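Local coordinates for protein disulfide oxidoreductase (PDB 2REM) that probably acts as a periplasmic thiol-disulfide oxidoreductase of the DsbA type, built on a thioredoxin fold, at residues Q48-G51 with D57-F60; K26-E31 with R145-K150; I159-R164 with S184-A189. One frame throughout, in Å; residues are numbered along the deposited sequence.

Contact 1 (Q48-G51 with D57-F60); sequences QAWG and DVRF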
loop_
_atom_site.group_PDB
_atom_site.type_symbol
_atom_site.label_atom_id
_atom_site.label_comp_id
_atom_site.label_asym_id
_atom_site.label_seq_id
_atom_site.Cartn_x
_atom_site.Cartn_y
_atom_site.Cartn_z
ATOM N N GLN A 48 6.713 7.515 -3.706
ATOM C CA GLN A 48 7.865 7.329 -2.839
ATOM C C GLN A 48 8.576 8.641 -2.625
ATOM O O GLN A 48 8.998 8.944 -1.510
ATOM C CB GLN A 48 8.806 6.226 -3.343
ATOM C CG GLN A 48 8.162 4.809 -3.376
ATOM C CD GLN A 48 7.804 4.184 -2.005
ATOM O OE1 GLN A 48 6.901 3.349 -1.930
ATOM N NE2 GLN A 48 8.511 4.563 -0.946
ATOM N N ALA A 49 8.673 9.452 -3.680
ATOM C CA ALA A 49 9.305 10.753 -3.558
ATOM C C ALA A 49 8.537 11.619 -2.563
ATOM O O ALA A 49 9.137 12.291 -1.704
ATOM C CB ALA A 49 9.392 11.443 -4.920
ATOM N N TRP A 50 7.217 11.609 -2.706
ATOM C CA TRP A 50 6.323 12.312 -1.800
ATOM C C TRP A 50 6.547 11.825 -0.360
ATOM O O TRP A 50 6.702 12.617 0.550
ATOM C CB TRP A 50 4.867 12.101 -2.238
ATOM C CG TRP A 50 3.868 12.707 -1.300
ATOM C CD1 TRP A 50 3.300 13.944 -1.386
ATOM C CD2 TRP A 50 3.334 12.099 -0.131
ATOM N NE1 TRP A 50 2.424 14.133 -0.342
ATOM C CE2 TRP A 50 2.431 13.015 0.443
ATOM C CE3 TRP A 50 3.527 10.854 0.489
ATOM C CZ2 TRP A 50 1.738 12.735 1.623
ATOM C CZ3 TRP A 50 2.837 10.578 1.648
ATOM C CH2 TRP A 50 1.958 11.524 2.205
ATOM N N GLY A 51 6.613 10.514 -0.179
ATOM C CA GLY A 51 6.858 9.926 1.141
ATOM C C GLY A 51 8.127 10.465 1.784
ATOM O O GLY A 51 8.143 10.802 2.972
ATOM N N ASP A 57 6.174 13.623 11.579
ATOM C CA ASP A 57 4.873 13.221 12.106
ATOM C C ASP A 57 4.027 12.425 11.098
ATOM O O ASP A 57 2.966 11.913 11.445
ATOM C CB ASP A 57 4.106 14.426 12.656
ATOM C CG ASP A 57 3.788 15.465 11.599
ATOM O OD1 ASP A 57 4.279 15.342 10.462
ATOM O OD2 ASP A 57 3.048 16.423 11.916
ATOM N N VAL A 58 4.482 12.337 9.850
ATOM C CA VAL A 58 3.819 11.457 8.865
ATOM C C VAL A 58 4.345 10.018 8.944
ATOM O O VAL A 58 5.558 9.775 8.855
ATOM C CB VAL A 58 3.880 12.004 7.395
ATOM C CG1 VAL A 58 3.210 11.018 6.406
ATOM C CG2 VAL A 58 3.195 13.355 7.290
ATOM N N ARG A 59 3.433 9.070 9.149
ATOM C CA ARG A 59 3.760 7.667 9.010
ATOM C C ARG A 59 3.161 7.187 7.692
ATOM O O ARG A 59 1.951 7.045 7.560
ATOM C CB ARG A 59 3.242 6.835 10.187
ATOM C CG ARG A 59 3.632 5.361 10.113
ATOM C CD ARG A 59 3.196 4.604 11.354
ATOM N NE ARG A 59 1.739 4.493 11.409
ATOM C CZ ARG A 59 0.987 4.795 12.461
ATOM N NH1 ARG A 59 1.543 5.210 13.597
ATOM N NH2 ARG A 59 -0.342 4.643 12.375
ATOM N N PHE A 60 4.025 6.959 6.716
ATOM C CA PHE A 60 3.576 6.515 5.405
ATOM C C PHE A 60 3.679 4.999 5.323
ATOM O O PHE A 60 4.749 4.424 5.540
ATOM C CB PHE A 60 4.395 7.206 4.313
ATOM C CG PHE A 60 4.192 6.624 2.952
ATOM C CD1 PHE A 60 2.933 6.520 2.409
ATOM C CD2 PHE A 60 5.288 6.179 2.214
ATOM C CE1 PHE A 60 2.743 5.953 1.155
ATOM C CE2 PHE A 60 5.112 5.620 0.943
ATOM C CZ PHE A 60 3.837 5.507 0.425
#

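Contact 2 (K26-E31 with R145-K150); sequences KIEVVE and RAYALK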
loop_
_atom_site.group_PDB
_atom_site.type_symbol
_atom_site.label_atom_id
_atom_site.label_comp_id
_atom_site.label_asym_id
_atom_site.label_seq_id
_atom_site.Cartn_x
_atom_site.Cartn_y
_atom_site.Cartn_z
ATOM N N LYS A 26 1.215 10.460 15.312
ATOM C CA LYS A 26 1.480 10.507 13.867
ATOM C C LYS A 26 0.240 10.784 13.007
ATOM O O LYS A 26 -0.902 10.555 13.427
ATOM C CB LYS A 26 2.113 9.193 13.385
ATOM C CG LYS A 26 3.409 8.803 14.083
ATOM C CD LYS A 26 4.607 9.588 13.585
ATOM C CE LYS A 26 5.779 9.407 14.532
ATOM N NZ LYS A 26 7.094 9.681 13.850
ATOM N N ILE A 27 0.493 11.272 11.796
ATOM C CA ILE A 27 -0.517 11.316 10.756
ATOM C C ILE A 27 -0.226 10.145 9.832
ATOM O O ILE A 27 0.823 10.089 9.176
ATOM C CB ILE A 27 -0.504 12.630 9.962
ATOM C CG1 ILE A 27 -0.671 13.832 10.912
ATOM C CG2 ILE A 27 -1.593 12.572 8.872
ATOM C CD1 ILE A 27 -0.246 15.162 10.326
ATOM N N GLU A 28 -1.148 9.198 9.804
ATOM C CA GLU A 28 -0.944 8.016 9.006
ATOM C C GLU A 28 -1.441 8.286 7.607
ATOM O O GLU A 28 -2.544 8.787 7.411
ATOM C CB GLU A 28 -1.687 6.828 9.602
ATOM C CG GLU A 28 -1.536 5.571 8.788
ATOM C CD GLU A 28 -2.387 4.474 9.336
ATOM O OE1 GLU A 28 -3.578 4.412 8.954
ATOM O OE2 GLU A 28 -1.869 3.684 10.158
ATOM N N VAL A 29 -0.581 7.996 6.646
ATOM C CA VAL A 29 -0.959 8.025 5.255
ATOM C C VAL A 29 -0.707 6.637 4.723
ATOM O O VAL A 29 0.433 6.205 4.620
ATOM C CB VAL A 29 -0.141 9.061 4.464
ATOM C CG1 VAL A 29 -0.585 9.068 3.009
ATOM C CG2 VAL A 29 -0.364 10.468 5.087
ATOM N N VAL A 30 -1.790 5.955 4.393
ATOM C CA VAL A 30 -1.718 4.644 3.786
ATOM C C VAL A 30 -1.956 4.752 2.294
ATOM O O VAL A 30 -2.829 5.501 1.837
ATOM C CB VAL A 30 -2.732 3.649 4.446
ATOM C CG1 VAL A 30 -2.939 2.380 3.557
ATOM C CG2 VAL A 30 -2.268 3.284 5.838
ATOM N N GLU A 31 -1.137 4.031 1.527
ATOM C CA GLU A 31 -1.481 3.708 0.138
ATOM C C GLU A 31 -1.879 2.248 0.065
ATOM O O GLU A 31 -1.058 1.363 0.349
ATOM C CB GLU A 31 -0.302 3.891 -0.813
ATOM C CG GLU A 31 -0.737 3.713 -2.290
ATOM C CD GLU A 31 0.369 3.200 -3.216
ATOM O OE1 GLU A 31 1.361 2.620 -2.731
ATOM O OE2 GLU A 31 0.230 3.368 -4.444
ATOM N N ARG A 145 -6.770 -7.043 4.654
ATOM C CA ARG A 145 -8.106 -7.328 4.139
ATOM C C ARG A 145 -9.159 -6.572 4.947
ATOM O O ARG A 145 -10.026 -5.910 4.372
ATOM C CB ARG A 145 -8.387 -8.827 4.174
ATOM C CG ARG A 145 -9.744 -9.203 3.565
ATOM C CD ARG A 145 -9.793 -10.691 3.297
ATOM N NE ARG A 145 -10.214 -11.419 4.482
ATOM C CZ ARG A 145 -11.480 -11.614 4.836
ATOM N NH1 ARG A 145 -12.480 -11.141 4.094
ATOM N NH2 ARG A 145 -11.747 -12.292 5.945
ATOM N N ALA A 146 -9.075 -6.670 6.275
ATOM C CA ALA A 146 -9.979 -5.951 7.161
ATOM C C ALA A 146 -9.951 -4.450 6.908
ATOM O O ALA A 146 -11.002 -3.792 6.886
ATOM C CB ALA A 146 -9.681 -6.275 8.639
ATOM N N TYR A 147 -8.753 -3.922 6.680
ATOM C CA TYR A 147 -8.609 -2.501 6.419
ATOM C C TYR A 147 -9.283 -2.115 5.098
ATOM O O TYR A 147 -10.010 -1.121 5.048
ATOM C CB TYR A 147 -7.134 -2.113 6.464
ATOM C CG TYR A 147 -6.854 -0.649 6.326
ATOM C CD1 TYR A 147 -7.109 0.262 7.361
ATOM C CD2 TYR A 147 -6.271 -0.180 5.169
ATOM C CE1 TYR A 147 -6.792 1.623 7.190
ATOM C CE2 TYR A 147 -5.988 1.116 4.998
ATOM C CZ TYR A 147 -6.238 2.018 5.977
ATOM O OH TYR A 147 -5.890 3.318 5.673
ATOM N N ALA A 148 -9.086 -2.913 4.050
ATOM C CA ALA A 148 -9.799 -2.679 2.800
ATOM C C ALA A 148 -11.317 -2.761 2.977
ATOM O O ALA A 148 -12.042 -1.934 2.392
ATOM C CB ALA A 148 -9.327 -3.612 1.710
ATOM N N LEU A 149 -11.802 -3.716 3.786
ATOM C CA LEU A 149 -13.245 -3.821 4.067
ATOM C C LEU A 149 -13.811 -2.581 4.765
ATOM O O LEU A 149 -14.930 -2.161 4.486
ATOM C CB LEU A 149 -13.586 -5.080 4.878
ATOM C CG LEU A 149 -13.632 -6.406 4.097
ATOM C CD1 LEU A 149 -13.836 -7.611 5.025
ATOM C CD2 LEU A 149 -14.740 -6.395 3.038
ATOM N N LYS A 150 -13.039 -2.024 5.688
ATOM C CA LYS A 150 -13.392 -0.804 6.416
ATOM C C LYS A 150 -13.306 0.432 5.505
ATOM O O LYS A 150 -14.229 1.263 5.455
ATOM C CB LYS A 150 -12.391 -0.636 7.563
ATOM C CG LYS A 150 -12.719 0.459 8.559
ATOM C CD LYS A 150 -12.984 -0.191 9.910
ATOM C CE LYS A 150 -13.339 0.821 10.979
ATOM N NZ LYS A 150 -14.384 0.243 11.870
HETATM O O HOH W 1 -4.953 5.504 6.937
#

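Contact 3 (I159-R164 with S184-A189); sequences IVVNGR and SRERAA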
loop_
_atom_site.group_PDB
_atom_site.type_symbol
_atom_site.label_atom_id
_atom_site.label_comp_id
_atom_site.label_asym_id
_atom_site.label_seq_id
_atom_site.Cartn_x
_atom_site.Cartn_y
_atom_site.Cartn_z
ATOM N N ILE A 159 -5.203 6.370 -1.489
ATOM C CA ILE A 159 -4.583 6.996 -0.337
ATOM C C ILE A 159 -5.634 7.217 0.756
ATOM O O ILE A 159 -6.750 7.705 0.473
ATOM C CB ILE A 159 -3.924 8.339 -0.705
ATOM C CG1 ILE A 159 -2.846 8.136 -1.790
ATOM C CG2 ILE A 159 -3.382 9.016 0.580
ATOM C CD1 ILE A 159 -1.686 7.221 -1.359
ATOM N N VAL A 160 -5.278 6.823 1.985
ATOM C CA VAL A 160 -6.137 6.973 3.143
ATOM C C VAL A 160 -5.364 7.695 4.243
ATOM O O VAL A 160 -4.278 7.248 4.654
ATOM C CB VAL A 160 -6.639 5.620 3.690
ATOM C CG1 VAL A 160 -7.694 5.831 4.811
ATOM C CG2 VAL A 160 -7.188 4.714 2.581
ATOM N N VAL A 161 -5.927 8.798 4.722
ATOM C CA VAL A 161 -5.307 9.571 5.800
ATOM C C VAL A 161 -5.986 9.261 7.116
ATOM O O VAL A 161 -7.206 9.429 7.254
ATOM C CB VAL A 161 -5.335 11.092 5.525
ATOM C CG1 VAL A 161 -4.598 11.855 6.627
ATOM C CG2 VAL A 161 -4.670 11.398 4.155
ATOM N N ASN A 162 -5.183 8.794 8.067
ATOM C CA ASN A 162 -5.646 8.498 9.433
ATOM C C ASN A 162 -6.825 7.536 9.495
ATOM O O ASN A 162 -7.589 7.541 10.469
ATOM C CB ASN A 162 -5.955 9.805 10.189
ATOM C CG ASN A 162 -4.707 10.459 10.737
ATOM O OD1 ASN A 162 -3.617 9.880 10.679
ATOM N ND2 ASN A 162 -4.849 11.672 11.255
ATOM N N GLY A 163 -6.960 6.718 8.452
ATOM C CA GLY A 163 -8.060 5.748 8.365
ATOM C C GLY A 163 -9.416 6.420 8.204
ATOM O O GLY A 163 -10.455 5.773 8.286
ATOM N N ARG A 164 -9.393 7.724 7.991
ATOM C CA ARG A 164 -10.610 8.512 8.056
ATOM C C ARG A 164 -10.942 9.164 6.724
ATOM O O ARG A 164 -12.104 9.346 6.408
ATOM C CB ARG A 164 -10.462 9.582 9.132
ATOM C CG ARG A 164 -11.687 10.365 9.407
ATOM C CD ARG A 164 -11.498 11.109 10.710
ATOM N NE ARG A 164 -12.643 11.950 11.005
ATOM C CZ ARG A 164 -12.613 12.942 11.878
ATOM N NH1 ARG A 164 -11.489 13.210 12.531
ATOM N NH2 ARG A 164 -13.702 13.661 12.095
ATOM N N SER A 184 -2.112 18.218 6.168
ATOM C CA SER A 184 -1.989 19.512 6.840
ATOM C C SER A 184 -3.163 19.806 7.752
ATOM O O SER A 184 -3.004 20.418 8.828
ATOM C CB SER A 184 -1.847 20.619 5.814
ATOM O OG SER A 184 -0.598 20.470 5.175
ATOM N N ARG A 185 -4.342 19.395 7.308
ATOM C CA ARG A 185 -5.552 19.632 8.077
ATOM C C ARG A 185 -5.547 18.803 9.372
ATOM O O ARG A 185 -5.919 19.308 10.412
ATOM C CB ARG A 185 -6.796 19.350 7.244
ATOM C CG ARG A 185 -8.063 19.856 7.908
ATOM C CD ARG A 185 -9.275 19.589 7.095
ATOM N NE ARG A 185 -9.486 18.169 6.847
ATOM C CZ ARG A 185 -10.602 17.694 6.307
ATOM N NH1 ARG A 185 -11.587 18.538 6.001
ATOM N NH2 ARG A 185 -10.747 16.393 6.090
ATOM N N GLU A 186 -5.107 17.551 9.291
ATOM C CA GLU A 186 -4.891 16.719 10.481
ATOM C C GLU A 186 -3.864 17.337 11.410
ATOM O O GLU A 186 -4.054 17.369 12.639
ATOM C CB GLU A 186 -4.429 15.315 10.097
ATOM C CG GLU A 186 -5.499 14.521 9.363
ATOM C CD GLU A 186 -6.816 14.496 10.148
ATOM O OE1 GLU A 186 -7.757 15.234 9.784
ATOM O OE2 GLU A 186 -6.900 13.742 11.133
ATOM N N ARG A 187 -2.787 17.842 10.819
ATOM C CA ARG A 187 -1.744 18.473 11.602
ATOM C C ARG A 187 -2.299 19.701 12.348
ATOM O O ARG A 187 -2.069 19.877 13.550
ATOM C CB ARG A 187 -0.588 18.837 10.689
ATOM C CG ARG A 187 0.622 19.362 11.419
ATOM C CD ARG A 187 1.765 19.563 10.465
ATOM N NE ARG A 187 2.324 18.305 9.984
ATOM C CZ ARG A 187 2.423 17.968 8.701
ATOM N NH1 ARG A 187 1.989 18.797 7.754
ATOM N NH2 ARG A 187 2.968 16.811 8.365
ATOM N N ALA A 188 -3.068 20.528 11.642
ATOM C CA ALA A 188 -3.653 21.710 12.251
ATOM C C ALA A 188 -4.638 21.325 13.347
ATOM O O ALA A 188 -4.660 21.938 14.416
ATOM C CB ALA A 188 -4.327 22.543 11.201
ATOM N N ALA A 189 -5.458 20.317 13.063
ATOM C CA ALA A 189 -6.434 19.802 14.015
ATOM C C ALA A 189 -5.780 19.349 15.326
ATOM O O ALA A 189 -6.394 19.448 16.385
ATOM C CB ALA A 189 -7.203 18.657 13.400
HETATM O O HOH W 2 -9.057 12.912 12.196
#

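Contact 1 (Q48-G51 with D57-F60)
Trp-50 and Phe-60 form a T-shaped aromatic pair. The six-membered ring of the indole turns its edge to the face of the phenyl ring. The two centroids lie 5.9 Å apart and the planes meet at 78°. The closest carbons are Trp-50 CZ3 and Phe-60 CD1, 4.1 Å apart. Farther round the same indole rim, Trp-50 CH2 reaches Val-58 CG1 at 4.4 Å. Trp-50 therefore meets both Val-58 and Phe-60, two residues that lie on the same face of the strand.

Gly-51 lets the phenyl ring settle against the helix. With no side chain between them, Gly-51 CA comes to 4.2 Å from Phe-60 CD2. The backbones are closest here, with the CA atoms of Gly-51 and Phe-60 6.4 Å apart. Beyond the glycine, the amide end of Gln-48 folds back to the rim of the phenyl ring. Phe-60 is thus bordered by three residues of one helix.

The next shell sets the indole. Its CG stands anti to the backbone nitrogen, at a chi1 of 176°, and this carries the ring out from the helix flank toward the strand. Trp-50 NE1 is then hydrogen-bonded to Asp-180 OD1 on helix 172-190. Leu-176 and Thr-179 of that helix also touch the indole, and so does Val-29 of strand 27-33. Val-58 rests on Val-29 and Val-183.

Helix 38-52 is the connection of a beta-alpha-beta unit, and this contact packs its last turn on strand 58-64. Between the two segments the chemistry is mainly apolar and aromatic, with one amide at the ring's rim. Their grip rests on shape and ring orientation, while the single indole N-H is satisfied by a carboxylate of a third element.

Contact 2 (K26-E31 with R145-K150)
The inner strand 27-33 of the thioredoxin-like sheet, between strands 158-161 and 58-64, meets helix 135-151 here, through Val-30, Glu-28 and Tyr-147. The tyrosine is modelled in two conformers, and this account concerns one of them. Its CG lies anti to the backbone nitrogen, with chi1 at -175°, which sends the phenol from the helix to the sheet.

Val-30 comes from the opposite direction and meets the phenol end. Val-30 CB lies 3.4 Å from Tyr-147 OH. Its branch CG1 packs beside the ring, 3.6 Å from Tyr-147 CE2. The other branch, CG2, stays by the oxygen, at 3.6 Å from Tyr-147 OH. The hydroxyl oxygen thus lies nearest the branch point of the valine.

Glu-28 reaches the same oxygen through a water. Its chain is extended and passes alongside the tyrosine, with the carboxylate plane 86° from that of the ring. Glu-28 OE1 and Tyr-147 OH are 4.2 Å apart and do not bond directly. The water donates to Glu-28 OE1 at 2.7 Å and is also 2.7 Å from Tyr-147 OH. The carboxylate also has direct protein partners: the backbone N of Phe-20 at OE1, and the backbone N of Ala-21 and a salt bridge to Arg-59 at OE2. These bonds would be expected to stabilise its negative charge in a buried place. The ring of Phe-20 also meets Tyr-147 edge-to-face.

Val-29, between the two contact residues, faces helix 172-190 instead. An inner strand with helices packed on both of its faces is typical of the thioredoxin fold.

Contact 3 (I159-R164 with S184-A189)
Asn-162 and Glu-186 meet through one hydrogen bond at the end of strand 158-161. Asn-162 ND2 donates to Glu-186 OE2 over 2.9 Å, with an angle of 150° at the hydrogen. The acceptor lies close to the amide plane and uses its anti lone pair. The amide and carboxylate planes are 80° apart.

The packed side is the stem of the glutamate. Its CG lies anti to the carbonyl carbon (chi1 -67°), 3.5 Å from Asn-162 ND2 and tilted out of the amide plane. The bend at chi2 then brings the carboxylate back to the amide. The same CG touches Val-161 CG1 at 3.9 Å. The amide is held at its other end too, since Asn-162 OD1 accepts from the backbone N of Glu-28.

The looser side is reached by Arg-164, which is exposed. Its NH1 stays 4.8 Å from Glu-186 OE2, and a water bridges the two atoms. Both legs of that bridge are short, so its details are doubtful. Arg-164 NE has a direct salt bridge to Glu-13.

Val-161 to Arg-164 form a type I' turn, with Asn-162 and Gly-163 at its centre and Arg-164 N bonded to Val-161 O. The turn joins strands 158-161 and 165-167 as a hairpin. Helix 172-190 packs against the sheet, with Leu-182 on Val-161, and Glu-186, in its last turns, bonds to the hairpin bend.

Overall arrangement
Contact 2 is the buried one nearest the chain centre, contact 1 lies at the surface, and contact 3 is buried but peripheral, about 17 Å from that centre. All three reach one sheet. Contacts 1 and 3 lie on the face that carries helix 172-190, while contact 2 lies on the other. Probable hydrogen bonds between neighbouring strands join them: Arg-59 N is 2.8 Å from Ile-27 O, and Val-160 N is 2.8 Å from Val-30 O. A salt bridge from Asp-57 to Arg-187 ties contact 1 to contact 3. Their chemistry differs: rings in contact 1, a tyrosine and a water-linked carboxylate in contact 2, an amide-carboxylate bond in contact 3.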